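Long-range contacts in alcohol dehydrogenase (Aeropyrum pernix, PDB 1H2B), which probably oxidises alcohols with NAD as a zinc-dependent dehydrogenase of a hyperthermophilic archaeon: residues E80-I85 against P100-P105; D120-N125 against G306-N311; T172-V177 against V203-V208. All blocks are in the same frame, centred on the assembly; numbering follows the deposited sequence.

Contact 1 (E80-I85 against P100-P105); sequences ENVGYI and PVILHP
Ile102 and Val82 form a non-hydrogen-bonded pair of an antiparallel hairpin, and the isoleucine meets one valine methyl at every step of its chain. Its CB lies 3.7 Å from Val82 CG1. The next carbon, Ile102 CG1, stands anti to its own backbone N (chi1 -179°), where it closes to 3.6 Å from that methyl, and the terminal Ile102 CD1 is still 4.0 Å from Val82 CG1. One residue along, Gly83 and Val101 are joined by reciprocal backbone hydrogen bonds, 3.0 Å from Gly83 N to Val101 O and 2.9 Å from Val101 N to Gly83 O. A third hydrogen bond links Leu103 N to Asn81 O, and beyond it a water bridges Asn81 N and Leu103 O. On the other face Val101 CG1 packs 3.9 Å from Ile85 CG1, while Val101 CG2 rests 3.6 Å from Gly83 O. An alanine in place of Val101 would probably leave Ile85 without this apolar mate and open a gap beside the glycine. The sheet continues with strand 44-52 beside 81-88 and strand 148-150 beside 100-103, with Leu166 and Ala167 of helix 166-181 touching Ile102.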
loop_
_atom_site.group_PDB
_atom_site.type_symbol
_atom_site.label_atom_id
_atom_site.label_comp_id
_atom_site.label_asym_id
_atom_site.label_seq_id
_atom_site.Cartn_x
_atom_site.Cartn_y
_atom_site.Cartn_z
ATOM N N GLU B 80 -19.105 18.498 -17.222
ATOM C CA GLU B 80 -17.719 18.940 -17.129
ATOM C C GLU B 80 -17.729 20.452 -17.052
ATOM O O GLU B 80 -17.492 21.184 -18.015
ATOM C CB GLU B 80 -16.928 18.369 -18.338
ATOM C CG GLU B 80 -15.442 18.682 -18.302
ATOM C CD GLU B 80 -14.722 17.929 -19.401
ATOM O OE1 GLU B 80 -14.593 18.512 -20.485
ATOM O OE2 GLU B 80 -14.324 16.770 -19.172
ATOM N N ASN B 81 -17.988 20.953 -15.832
ATOM C CA ASN B 81 -18.465 22.335 -15.714
ATOM C C ASN B 81 -17.652 23.259 -14.837
ATOM O O ASN B 81 -17.262 22.885 -13.745
ATOM C CB ASN B 81 -19.893 22.291 -15.172
ATOM C CG ASN B 81 -20.793 21.491 -16.110
ATOM O OD1 ASN B 81 -20.831 21.803 -17.300
ATOM N ND2 ASN B 81 -21.526 20.519 -15.577
ATOM N N VAL B 82 -17.456 24.480 -15.324
ATOM C CA VAL B 82 -16.944 25.590 -14.506
ATOM C C VAL B 82 -17.882 26.781 -14.644
ATOM O O VAL B 82 -18.635 26.870 -15.638
ATOM C CB VAL B 82 -15.520 26.063 -14.914
ATOM C CG1 VAL B 82 -14.459 25.010 -14.489
ATOM C CG2 VAL B 82 -15.447 26.424 -16.407
ATOM N N GLY B 83 -17.853 27.680 -13.666
ATOM C CA GLY B 83 -18.732 28.820 -13.766
ATOM C C GLY B 83 -18.540 29.728 -12.563
ATOM O O GLY B 83 -17.501 29.723 -11.919
ATOM N N TYR B 84 -19.575 30.524 -12.333
ATOM C CA TYR B 84 -19.560 31.480 -11.233
ATOM C C TYR B 84 -20.786 31.212 -10.384
ATOM O O TYR B 84 -21.878 30.934 -10.903
ATOM C CB TYR B 84 -19.636 32.908 -11.780
ATOM C CG TYR B 84 -18.507 33.275 -12.686
ATOM C CD1 TYR B 84 -18.622 33.131 -14.073
ATOM C CD2 TYR B 84 -17.316 33.724 -12.158
ATOM C CE1 TYR B 84 -17.560 33.467 -14.929
ATOM C CE2 TYR B 84 -16.249 34.066 -12.987
ATOM C CZ TYR B 84 -16.390 33.931 -14.368
ATOM O OH TYR B 84 -15.364 34.276 -15.196
ATOM N N ILE B 85 -20.625 31.268 -9.069
ATOM C CA ILE B 85 -21.794 31.088 -8.210
ATOM C C ILE B 85 -22.839 32.112 -8.654
ATOM O O ILE B 85 -22.495 33.287 -8.886
ATOM C CB ILE B 85 -21.430 31.295 -6.720
ATOM C CG1 ILE B 85 -20.438 30.210 -6.218
ATOM C CG2 ILE B 85 -22.689 31.326 -5.843
ATOM C CD1 ILE B 85 -20.981 28.798 -6.113
ATOM N N PRO B 100 -15.721 32.332 -8.700
ATOM C CA PRO B 100 -15.430 31.323 -9.729
ATOM C C PRO B 100 -15.238 29.952 -9.099
ATOM O O PRO B 100 -14.614 29.818 -8.036
ATOM C CB PRO B 100 -14.118 31.804 -10.358
ATOM C CG PRO B 100 -13.434 32.575 -9.163
ATOM C CD PRO B 100 -14.595 33.285 -8.495
ATOM N N VAL B 101 -15.770 28.942 -9.786
ATOM C CA VAL B 101 -15.788 27.590 -9.221
ATOM C C VAL B 101 -15.630 26.551 -10.326
ATOM O O VAL B 101 -15.926 26.789 -11.530
ATOM C CB VAL B 101 -17.108 27.270 -8.466
ATOM C CG1 VAL B 101 -17.274 28.191 -7.228
ATOM C CG2 VAL B 101 -18.352 27.355 -9.398
ATOM N N ILE B 102 -15.136 25.383 -9.910
ATOM C CA ILE B 102 -15.141 24.201 -10.755
ATOM C C ILE B 102 -15.955 23.157 -10.015
ATOM O O ILE B 102 -15.946 23.076 -8.790
ATOM C CB ILE B 102 -13.695 23.706 -11.092
ATOM C CG1 ILE B 102 -13.748 22.442 -12.014
ATOM C CG2 ILE B 102 -12.879 23.363 -9.795
ATOM C CD1 ILE B 102 -12.349 22.193 -12.647
ATOM N N LEU B 103 -16.706 22.369 -10.769
ATOM C CA LEU B 103 -17.631 21.420 -10.157
ATOM C C LEU B 103 -17.221 19.986 -10.283
ATOM O O LEU B 103 -17.030 19.467 -11.399
ATOM C CB LEU B 103 -19.064 21.559 -10.729
ATOM C CG LEU B 103 -19.615 22.986 -10.662
ATOM C CD1 LEU B 103 -21.056 23.048 -11.264
ATOM C CD2 LEU B 103 -19.674 23.451 -9.222
ATOM N N HIS B 104 -17.127 19.294 -9.142
ATOM C CA HIS B 104 -17.030 17.841 -9.185
ATOM C C HIS B 104 -18.327 17.275 -9.770
ATOM O O HIS B 104 -19.407 17.774 -9.467
ATOM C CB HIS B 104 -16.857 17.295 -7.775
ATOM C CG HIS B 104 -16.520 15.841 -7.752
ATOM N ND1 HIS B 104 -17.473 14.863 -7.925
ATOM C CD2 HIS B 104 -15.327 15.212 -7.690
ATOM C CE1 HIS B 104 -16.883 13.672 -7.955
ATOM N NE2 HIS B 104 -15.574 13.863 -7.805
ATOM N N PRO B 105 -18.246 16.320 -10.692
ATOM C CA PRO B 105 -19.481 15.943 -11.392
ATOM C C PRO B 105 -20.499 15.183 -10.573
ATOM O O PRO B 105 -21.619 15.055 -11.049
ATOM C CB PRO B 105 -18.984 15.122 -12.602
ATOM C CG PRO B 105 -17.546 14.811 -12.333
ATOM C CD PRO B 105 -17.046 15.647 -11.235
HETATM O O HOH W 1 -18.609 19.132 -13.625
#

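Contact 2 (D120-N125 against G306-N311); sequences DMHCEN and GSLVGN. With NAJ (nicotinamide-adenine-dinucleotide (acidic form)), chain I; OCA (octanoic acid (caprylic acid)), chain H.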
loop_
_atom_site.group_PDB
_atom_site.type_symbol
_atom_site.label_atom_id
_atom_site.label_comp_id
_atom_site.label_asym_id
_atom_site.label_seq_id
_atom_site.Cartn_x
_atom_site.Cartn_y
_atom_site.Cartn_z
ATOM N N ASP B 120 -16.387 9.715 -3.462
ATOM C CA ASP B 120 -17.601 10.361 -3.954
ATOM C C ASP B 120 -18.318 9.523 -4.985
ATOM O O ASP B 120 -19.543 9.507 -4.995
ATOM C CB ASP B 120 -17.296 11.704 -4.599
ATOM C CG ASP B 120 -16.631 12.679 -3.653
ATOM O OD1 ASP B 120 -15.454 12.438 -3.218
ATOM O OD2 ASP B 120 -17.235 13.742 -3.326
ATOM N N MET B 121 -17.565 8.820 -5.848
ATOM C CA MET B 121 -18.215 8.051 -6.908
ATOM C C MET B 121 -18.933 6.820 -6.423
ATOM O O MET B 121 -19.648 6.167 -7.196
ATOM C CB MET B 121 -17.245 7.708 -8.056
ATOM C CG MET B 121 -16.577 8.926 -8.750
ATOM S SD MET B 121 -17.802 10.117 -9.337
ATOM C CE MET B 121 -18.762 9.113 -10.377
ATOM N N HIS B 122 -18.799 6.513 -5.127
ATOM C CA HIS B 122 -19.413 5.295 -4.610
ATOM C C HIS B 122 -20.459 5.605 -3.558
ATOM O O HIS B 122 -20.922 4.719 -2.815
ATOM C CB HIS B 122 -18.329 4.333 -4.153
ATOM C CG HIS B 122 -17.500 3.872 -5.305
ATOM N ND1 HIS B 122 -17.990 3.045 -6.291
ATOM C CD2 HIS B 122 -16.244 4.204 -5.678
ATOM C CE1 HIS B 122 -17.062 2.875 -7.225
ATOM N NE2 HIS B 122 -15.993 3.567 -6.869
ATOM N N CYS B 123 -20.852 6.872 -3.529
ATOM C CA CYS B 123 -21.897 7.306 -2.632
ATOM C C CYS B 123 -23.246 6.692 -3.002
ATOM O O CYS B 123 -23.611 6.603 -4.164
ATOM C CB CYS B 123 -21.933 8.831 -2.597
ATOM S SG CYS B 123 -20.470 9.467 -1.756
ATOM N N GLU B 124 -23.953 6.208 -1.985
ATOM C CA GLU B 124 -25.232 5.519 -2.172
ATOM C C GLU B 124 -26.295 6.327 -2.904
ATOM O O GLU B 124 -27.055 5.782 -3.706
ATOM C CB GLU B 124 -25.791 5.088 -0.806
ATOM C CG GLU B 124 -25.050 3.913 -0.187
ATOM C CD GLU B 124 -25.959 2.711 0.016
ATOM O OE1 GLU B 124 -27.148 2.916 0.376
ATOM O OE2 GLU B 124 -25.493 1.561 -0.195
ATOM N N ASN B 125 -26.360 7.621 -2.640
ATOM C CA ASN B 125 -27.460 8.405 -3.197
ATOM C C ASN B 125 -26.984 9.337 -4.299
ATOM O O ASN B 125 -27.478 10.453 -4.444
ATOM C CB ASN B 125 -28.171 9.200 -2.092
ATOM C CG ASN B 125 -28.949 8.304 -1.133
ATOM O OD1 ASN B 125 -29.719 7.425 -1.552
ATOM N ND2 ASN B 125 -28.747 8.523 0.168
ATOM N N GLY B 306 -10.696 -1.201 -13.556
ATOM C CA GLY B 306 -11.464 -0.039 -13.961
ATOM C C GLY B 306 -11.104 1.178 -13.134
ATOM O O GLY B 306 -10.646 1.076 -11.994
ATOM N N SER B 307 -11.315 2.348 -13.742
ATOM C CA SER B 307 -11.147 3.587 -12.992
ATOM C C SER B 307 -12.318 4.481 -13.349
ATOM O O SER B 307 -12.669 4.567 -14.520
ATOM C CB SER B 307 -9.823 4.272 -13.369
ATOM O OG SER B 307 -9.445 5.182 -12.344
ATOM N N LEU B 308 -12.916 5.117 -12.344
ATOM C CA LEU B 308 -14.191 5.829 -12.488
ATOM C C LEU B 308 -14.001 7.264 -11.957
ATOM O O LEU B 308 -13.875 7.460 -10.750
ATOM C CB LEU B 308 -15.282 5.123 -11.650
ATOM C CG LEU B 308 -16.651 5.844 -11.631
ATOM C CD1 LEU B 308 -17.257 5.922 -13.025
ATOM C CD2 LEU B 308 -17.592 5.048 -10.684
ATOM N N VAL B 309 -13.997 8.222 -12.888
ATOM C CA VAL B 309 -13.930 9.655 -12.551
ATOM C C VAL B 309 -12.923 9.839 -11.429
ATOM O O VAL B 309 -11.784 9.463 -11.591
ATOM C CB VAL B 309 -15.357 10.220 -12.293
ATOM C CG1 VAL B 309 -15.342 11.775 -12.321
ATOM C CG2 VAL B 309 -16.370 9.771 -13.359
ATOM N N GLY B 310 -13.302 10.472 -10.311
ATOM C CA GLY B 310 -12.408 10.478 -9.155
ATOM C C GLY B 310 -13.119 11.124 -8.005
ATOM O O GLY B 310 -14.308 11.457 -8.071
ATOM N N ASN B 311 -12.399 11.244 -6.896
ATOM C CA ASN B 311 -13.057 11.765 -5.704
ATOM C C ASN B 311 -12.748 13.266 -5.520
ATOM O O ASN B 311 -12.031 13.868 -6.322
ATOM C CB ASN B 311 -12.743 10.887 -4.491
ATOM C CG ASN B 311 -11.286 10.899 -4.102
ATOM O OD1 ASN B 311 -10.603 11.910 -4.235
ATOM N ND2 ASN B 311 -10.783 9.748 -3.619
HETATM P PA NAJ I . -12.057 11.348 -27.232
HETATM O O1A NAJ I . -13.006 11.081 -28.367
HETATM O O2A NAJ I . -11.602 12.790 -26.952
HETATM O O5B NAJ I . -10.666 10.588 -27.420
HETATM C C5B NAJ I . -10.583 9.256 -27.946
HETATM C C4B NAJ I . -9.192 9.185 -28.555
HETATM O O4B NAJ I . -8.966 7.807 -28.916
HETATM C C3B NAJ I . -9.012 10.067 -29.790
HETATM O O3B NAJ I . -7.811 10.853 -29.715
HETATM C C2B NAJ I . -8.967 8.984 -30.859
HETATM O O2B NAJ I . -8.278 9.375 -32.057
HETATM C C1B NAJ I . -8.281 7.802 -30.161
HETATM N N9A NAJ I . -8.505 6.499 -30.784
HETATM C C8A NAJ I . -9.617 6.002 -31.479
HETATM N N7A NAJ I . -9.377 4.714 -31.846
HETATM C C5A NAJ I . -8.127 4.387 -31.405
HETATM C C6A NAJ I . -7.365 3.247 -31.486
HETATM N N6A NAJ I . -7.768 2.144 -32.132
HETATM N N1A NAJ I . -6.146 3.230 -30.860
HETATM C C2A NAJ I . -5.631 4.341 -30.216
HETATM N N3A NAJ I . -6.378 5.465 -30.166
HETATM C C4A NAJ I . -7.603 5.485 -30.756
HETATM O O3 NAJ I . -12.725 10.697 -25.944
HETATM P PN NAJ I . -12.653 11.174 -24.404
HETATM O O1N NAJ I . -13.705 12.146 -24.128
HETATM O O2N NAJ I . -11.253 11.487 -24.054
HETATM O O5D NAJ I . -13.155 9.823 -23.697
HETATM C C5D NAJ I . -12.309 8.678 -23.771
HETATM C C4D NAJ I . -13.080 7.456 -23.297
HETATM O O4D NAJ I . -13.224 7.554 -21.869
HETATM C C3D NAJ I . -14.507 7.372 -23.835
HETATM O O3D NAJ I . -14.885 5.983 -23.881
HETATM C C2D NAJ I . -15.326 8.080 -22.747
HETATM O O2D NAJ I . -16.689 7.762 -22.718
HETATM C C1D NAJ I . -14.587 7.520 -21.519
HETATM N N1N NAJ I . -14.770 8.188 -20.230
HETATM C C2N NAJ I . -14.591 7.411 -19.124
HETATM C C3N NAJ I . -14.681 7.980 -17.864
HETATM C C7N NAJ I . -14.545 7.110 -16.658
HETATM O O7N NAJ I . -14.737 7.736 -15.484
HETATM N N7N NAJ I . -14.188 5.822 -16.665
HETATM C C4N NAJ I . -14.934 9.378 -17.675
HETATM C C5N NAJ I . -14.931 10.152 -18.870
HETATM C C6N NAJ I . -14.885 9.556 -20.115
HETATM C C1 OCA H . -18.099 10.347 -17.447
HETATM C C2 OCA H . -18.649 8.931 -17.223
HETATM C C3 OCA H . -19.116 8.748 -15.769
HETATM C C4 OCA H . -20.013 7.544 -15.533
HETATM C C5 OCA H . -20.545 7.586 -14.101
HETATM C C6 OCA H . -21.264 6.290 -13.736
HETATM C C7 OCA H . -21.723 6.234 -12.283
HETATM C C8 OCA H . -22.426 4.912 -12.033
HETATM O O1 OCA H . -17.836 10.747 -18.616
HETATM O O2 OCA H . -17.878 11.096 -16.473
#
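Met121, bent at both chi2 and chi3, curls against the side chains of Leu308 and Val309 and the carbonyl oxygen of Gly310. Its CB touches Leu308 CD2 at 3.8 Å, its CG approaches Gly310 O at 3.5 Å, and its SD lies 3.8 Å from Val309 CB. The side chains of Met121 and Val309 cross at about a right angle. The same loop also lines the ligand sites: Leu308 CD1 is 3.8 Å from C5 of the bound octanoic acid, and Val309 N donates to NAJ O7N at 2.7 Å. The carboxamide nitrogen, NAJ N7N, donates to Ser307 O at 2.9 Å. Further out, Gly310 O accepts a bond from His104 NE2, and Asp120 OD1, 3.4 Å from Asn311 CB, accepts one from Tyr312 N at the start of the helix that Asn311 caps. Asp120 OD2 forms a salt bridge with Arg116 of the third subunit, and the His122 ring is held by Glu301 and Arg277 of the second. No hydrogen bond joins the two segments themselves; apolar packing backs a loop whose peptide groups grip both ends of the carboxamide, which would limit its rotation and so help orient the nicotinamide.

Contact 3 (T172-V177 against V203-V208); sequences TAYRAV and VQLLKV. With NAJ (nicotinamide-adenine-dinucleotide (acidic form)), chain I.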
loop_
_atom_site.group_PDB
_atom_site.type_symbol
_atom_site.label_atom_id
_atom_site.label_comp_id
_atom_site.label_asym_id
_atom_site.label_seq_id
_atom_site.Cartn_x
_atom_site.Cartn_y
_atom_site.Cartn_z
ATOM N N THR B 172 -10.597 12.236 -14.124
ATOM C CA THR B 172 -10.585 10.813 -14.498
ATOM C C THR B 172 -9.162 10.382 -14.865
ATOM O O THR B 172 -8.666 9.320 -14.411
ATOM C CB THR B 172 -11.541 10.559 -15.664
ATOM O OG1 THR B 172 -12.848 10.989 -15.290
ATOM C CG2 THR B 172 -11.607 9.045 -15.966
ATOM N N ALA B 173 -8.468 11.195 -15.680
ATOM C CA ALA B 173 -7.095 10.869 -16.027
ATOM C C ALA B 173 -6.225 10.846 -14.765
ATOM O O ALA B 173 -5.378 9.977 -14.636
ATOM C CB ALA B 173 -6.541 11.890 -17.058
ATOM N N TYR B 174 -6.462 11.766 -13.828
ATOM C CA TYR B 174 -5.642 11.858 -12.616
ATOM C C TYR B 174 -5.800 10.666 -11.682
ATOM O O TYR B 174 -4.781 10.086 -11.248
ATOM C CB TYR B 174 -5.998 13.196 -11.876
ATOM C CG TYR B 174 -5.162 13.430 -10.663
ATOM C CD1 TYR B 174 -5.716 13.298 -9.394
ATOM C CD2 TYR B 174 -3.832 13.830 -10.802
ATOM C CE1 TYR B 174 -4.958 13.507 -8.271
ATOM C CE2 TYR B 174 -3.049 14.051 -9.687
ATOM C CZ TYR B 174 -3.624 13.875 -8.424
ATOM O OH TYR B 174 -2.825 14.111 -7.316
ATOM N N ARG B 175 -7.050 10.247 -11.426
ATOM C CA ARG B 175 -7.245 9.033 -10.628
ATOM C C ARG B 175 -6.627 7.832 -11.302
ATOM O O ARG B 175 -5.981 6.993 -10.644
ATOM C CB ARG B 175 -8.721 8.772 -10.350
ATOM C CG ARG B 175 -8.952 7.549 -9.446
ATOM C CD ARG B 175 -10.417 7.450 -9.127
ATOM N NE ARG B 175 -10.847 6.307 -8.333
ATOM C CZ ARG B 175 -11.066 6.324 -7.028
ATOM N NH1 ARG B 175 -10.811 7.403 -6.300
ATOM N NH2 ARG B 175 -11.542 5.253 -6.424
ATOM N N ALA B 176 -6.786 7.730 -12.626
ATOM C CA ALA B 176 -6.209 6.601 -13.323
ATOM C C ALA B 176 -4.692 6.611 -13.266
ATOM O O ALA B 176 -4.078 5.562 -13.148
ATOM C CB ALA B 176 -6.729 6.611 -14.804
ATOM N N VAL B 177 -4.082 7.799 -13.387
ATOM C CA VAL B 177 -2.614 7.894 -13.315
ATOM C C VAL B 177 -2.139 7.584 -11.902
ATOM O O VAL B 177 -1.077 6.957 -11.742
ATOM C CB VAL B 177 -2.123 9.261 -13.849
ATOM C CG1 VAL B 177 -0.642 9.495 -13.434
ATOM C CG2 VAL B 177 -2.306 9.318 -15.402
ATOM N N VAL B 203 -1.187 12.029 -20.657
ATOM C CA VAL B 203 0.232 12.090 -21.074
ATOM C C VAL B 203 0.993 13.039 -20.161
ATOM O O VAL B 203 2.066 12.683 -19.654
ATOM C CB VAL B 203 0.391 12.569 -22.554
ATOM C CG1 VAL B 203 1.903 12.880 -22.892
ATOM C CG2 VAL B 203 -0.172 11.532 -23.524
ATOM N N GLN B 204 0.441 14.235 -19.942
ATOM C CA GLN B 204 1.081 15.214 -19.073
ATOM C C GLN B 204 1.202 14.709 -17.643
ATOM O O GLN B 204 2.225 14.864 -16.993
ATOM C CB GLN B 204 0.285 16.522 -19.046
ATOM C CG GLN B 204 0.140 17.170 -20.401
ATOM C CD GLN B 204 -0.779 18.363 -20.332
ATOM O OE1 GLN B 204 -0.455 19.367 -19.653
ATOM N NE2 GLN B 204 -1.951 18.256 -20.958
ATOM N N LEU B 205 0.144 14.101 -17.141
ATOM C CA LEU B 205 0.188 13.631 -15.779
ATOM C C LEU B 205 1.173 12.488 -15.556
ATOM O O LEU B 205 1.765 12.435 -14.505
ATOM C CB LEU B 205 -1.225 13.212 -15.330
ATOM C CG LEU B 205 -2.222 14.361 -15.252
ATOM C CD1 LEU B 205 -3.610 13.805 -14.918
ATOM C CD2 LEU B 205 -1.819 15.325 -14.149
ATOM N N LEU B 206 1.310 11.588 -16.527
ATOM C CA LEU B 206 2.283 10.496 -16.421
ATOM C C LEU B 206 3.699 11.095 -16.299
ATOM O O LEU B 206 4.525 10.578 -15.546
ATOM C CB LEU B 206 2.169 9.517 -17.575
ATOM C CG LEU B 206 0.909 8.604 -17.585
ATOM C CD1 LEU B 206 0.671 8.002 -18.966
ATOM C CD2 LEU B 206 1.152 7.515 -16.482
ATOM N N LYS B 207 3.956 12.200 -16.995
ATOM C CA LYS B 207 5.284 12.825 -16.853
ATOM C C LYS B 207 5.544 13.544 -15.527
ATOM O O LYS B 207 6.701 13.637 -15.079
ATOM C CB LYS B 207 5.516 13.804 -18.019
ATOM C CG LYS B 207 5.560 13.149 -19.398
ATOM C CD LYS B 207 6.686 12.127 -19.561
ATOM C CE LYS B 207 8.053 12.779 -19.398
ATOM N NZ LYS B 207 9.135 11.864 -19.842
ATOM N N VAL B 208 4.496 14.118 -14.952
ATOM C CA VAL B 208 4.531 14.849 -13.711
ATOM C C VAL B 208 4.551 13.886 -12.525
ATOM O O VAL B 208 5.223 14.157 -11.501
ATOM C CB VAL B 208 3.235 15.761 -13.593
ATOM C CG1 VAL B 208 3.089 16.313 -12.188
ATOM C CG2 VAL B 208 3.295 16.855 -14.629
HETATM P PA NAJ I . -12.057 11.348 -27.232
HETATM O O1A NAJ I . -13.006 11.081 -28.367
HETATM O O2A NAJ I . -11.602 12.790 -26.952
HETATM O O5B NAJ I . -10.666 10.588 -27.420
HETATM C C5B NAJ I . -10.583 9.256 -27.946
HETATM C C4B NAJ I . -9.192 9.185 -28.555
HETATM O O4B NAJ I . -8.966 7.807 -28.916
HETATM C C3B NAJ I . -9.012 10.067 -29.790
HETATM O O3B NAJ I . -7.811 10.853 -29.715
HETATM C C2B NAJ I . -8.967 8.984 -30.859
HETATM O O2B NAJ I . -8.278 9.375 -32.057
HETATM C C1B NAJ I . -8.281 7.802 -30.161
HETATM N N9A NAJ I . -8.505 6.499 -30.784
HETATM C C8A NAJ I . -9.617 6.002 -31.479
HETATM N N7A NAJ I . -9.377 4.714 -31.846
HETATM C C5A NAJ I . -8.127 4.387 -31.405
HETATM C C6A NAJ I . -7.365 3.247 -31.486
HETATM N N6A NAJ I . -7.768 2.144 -32.132
HETATM N N1A NAJ I . -6.146 3.230 -30.860
HETATM C C2A NAJ I . -5.631 4.341 -30.216
HETATM N N3A NAJ I . -6.378 5.465 -30.166
HETATM C C4A NAJ I . -7.603 5.485 -30.756
HETATM O O3 NAJ I . -12.725 10.697 -25.944
HETATM P PN NAJ I . -12.653 11.174 -24.404
HETATM O O1N NAJ I . -13.705 12.146 -24.128
HETATM O O2N NAJ I . -11.253 11.487 -24.054
HETATM O O5D NAJ I . -13.155 9.823 -23.697
HETATM C C5D NAJ I . -12.309 8.678 -23.771
HETATM C C4D NAJ I . -13.080 7.456 -23.297
HETATM O O4D NAJ I . -13.224 7.554 -21.869
HETATM C C3D NAJ I . -14.507 7.372 -23.835
HETATM O O3D NAJ I . -14.885 5.983 -23.881
HETATM C C2D NAJ I . -15.326 8.080 -22.747
HETATM O O2D NAJ I . -16.689 7.762 -22.718
HETATM C C1D NAJ I . -14.587 7.520 -21.519
HETATM N N1N NAJ I . -14.770 8.188 -20.230
HETATM C C2N NAJ I . -14.591 7.411 -19.124
HETATM C C3N NAJ I . -14.681 7.980 -17.864
HETATM C C7N NAJ I . -14.545 7.110 -16.658
HETATM O O7N NAJ I . -14.737 7.736 -15.484
HETATM N N7N NAJ I . -14.188 5.822 -16.665
HETATM C C4N NAJ I . -14.934 9.378 -17.675
HETATM C C5N NAJ I . -14.931 10.152 -18.870
HETATM C C6N NAJ I . -14.885 9.556 -20.115
#
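Leu205 and Val177 meet between two helices whose short segments run broadly in the same direction, their axes 9.6 Å apart at closest approach and inclined at a signed crossing angle of -38°. Leu205 has the largest share of the interface. Its CG lies anti to the carbonyl carbon (chi1 -66°), and the methyl CD1 beyond it reaches the backbone of the facing helix, 3.6 Å from Tyr174 CA. The same methyl touches Tyr174 CB at 3.9 Å and Ala173 CB at 4.1 Å, and it sits at the edge of the tyrosine ring, near its plane. The small side chain of Ala173 is consistent with so close an approach. One turn after Ala173, Val177 CG2 touches both leucines, 4.0 Å from Leu205 CB and from Leu206 CG, while Val177 CG1 is 3.9 Å from Leu205 O. The contact between the segments is apolar packing, with no hydrogen bond across it. Around it, Leu321 of helix 312-323 touches both Tyr174 and Leu205, and Met259 of strand 255-260 packs on Val177 and Leu206. The tyrosine hydroxyl is hydrogen-bonded to Glu317, and its side chain also packs on Pro186 of the fourth subunit. At the N-terminal end of the 172-177 segment, Thr172 CG2 comes within 3.4 Å of NAJ O7N, and Thr172 OG1 is hydrogen-bonded to the backbone O of the zinc ligand Asp168. Helix 197-209 follows the glycine-rich turn after strand 189-193 and leads on to the parallel strand 213-218, the beta-alpha-beta crossover of a Rossmann fold, so the packing of helix 166-181 against it ties the cofactor-binding domain's first crossover to the helix that carries a zinc ligand.

Along the chain the 81-88/100-103 hairpin of contact 1 closes first; contact 2 then spans 180 residues, and contact 3 is nested inside that loop. Contact 1 belongs to the sheet of the GroES-like region, contact 3 packs helix 166-181 against helix 197-209 of the Rossmann part, and contact 2 joins a loop of the former region to the loop after strand 303-306 of the Rossmann part. The centres of contacts 1 and 2 are about 18 Å apart, those of 2 and 3 about 17 Å, and those of 1 and 3, which do not touch, about 21 Å. Contact 2 touches both others, through His104 on one side and Thr172 and Arg175 on the other, placing it between the two domains where cofactor and fatty acid lie.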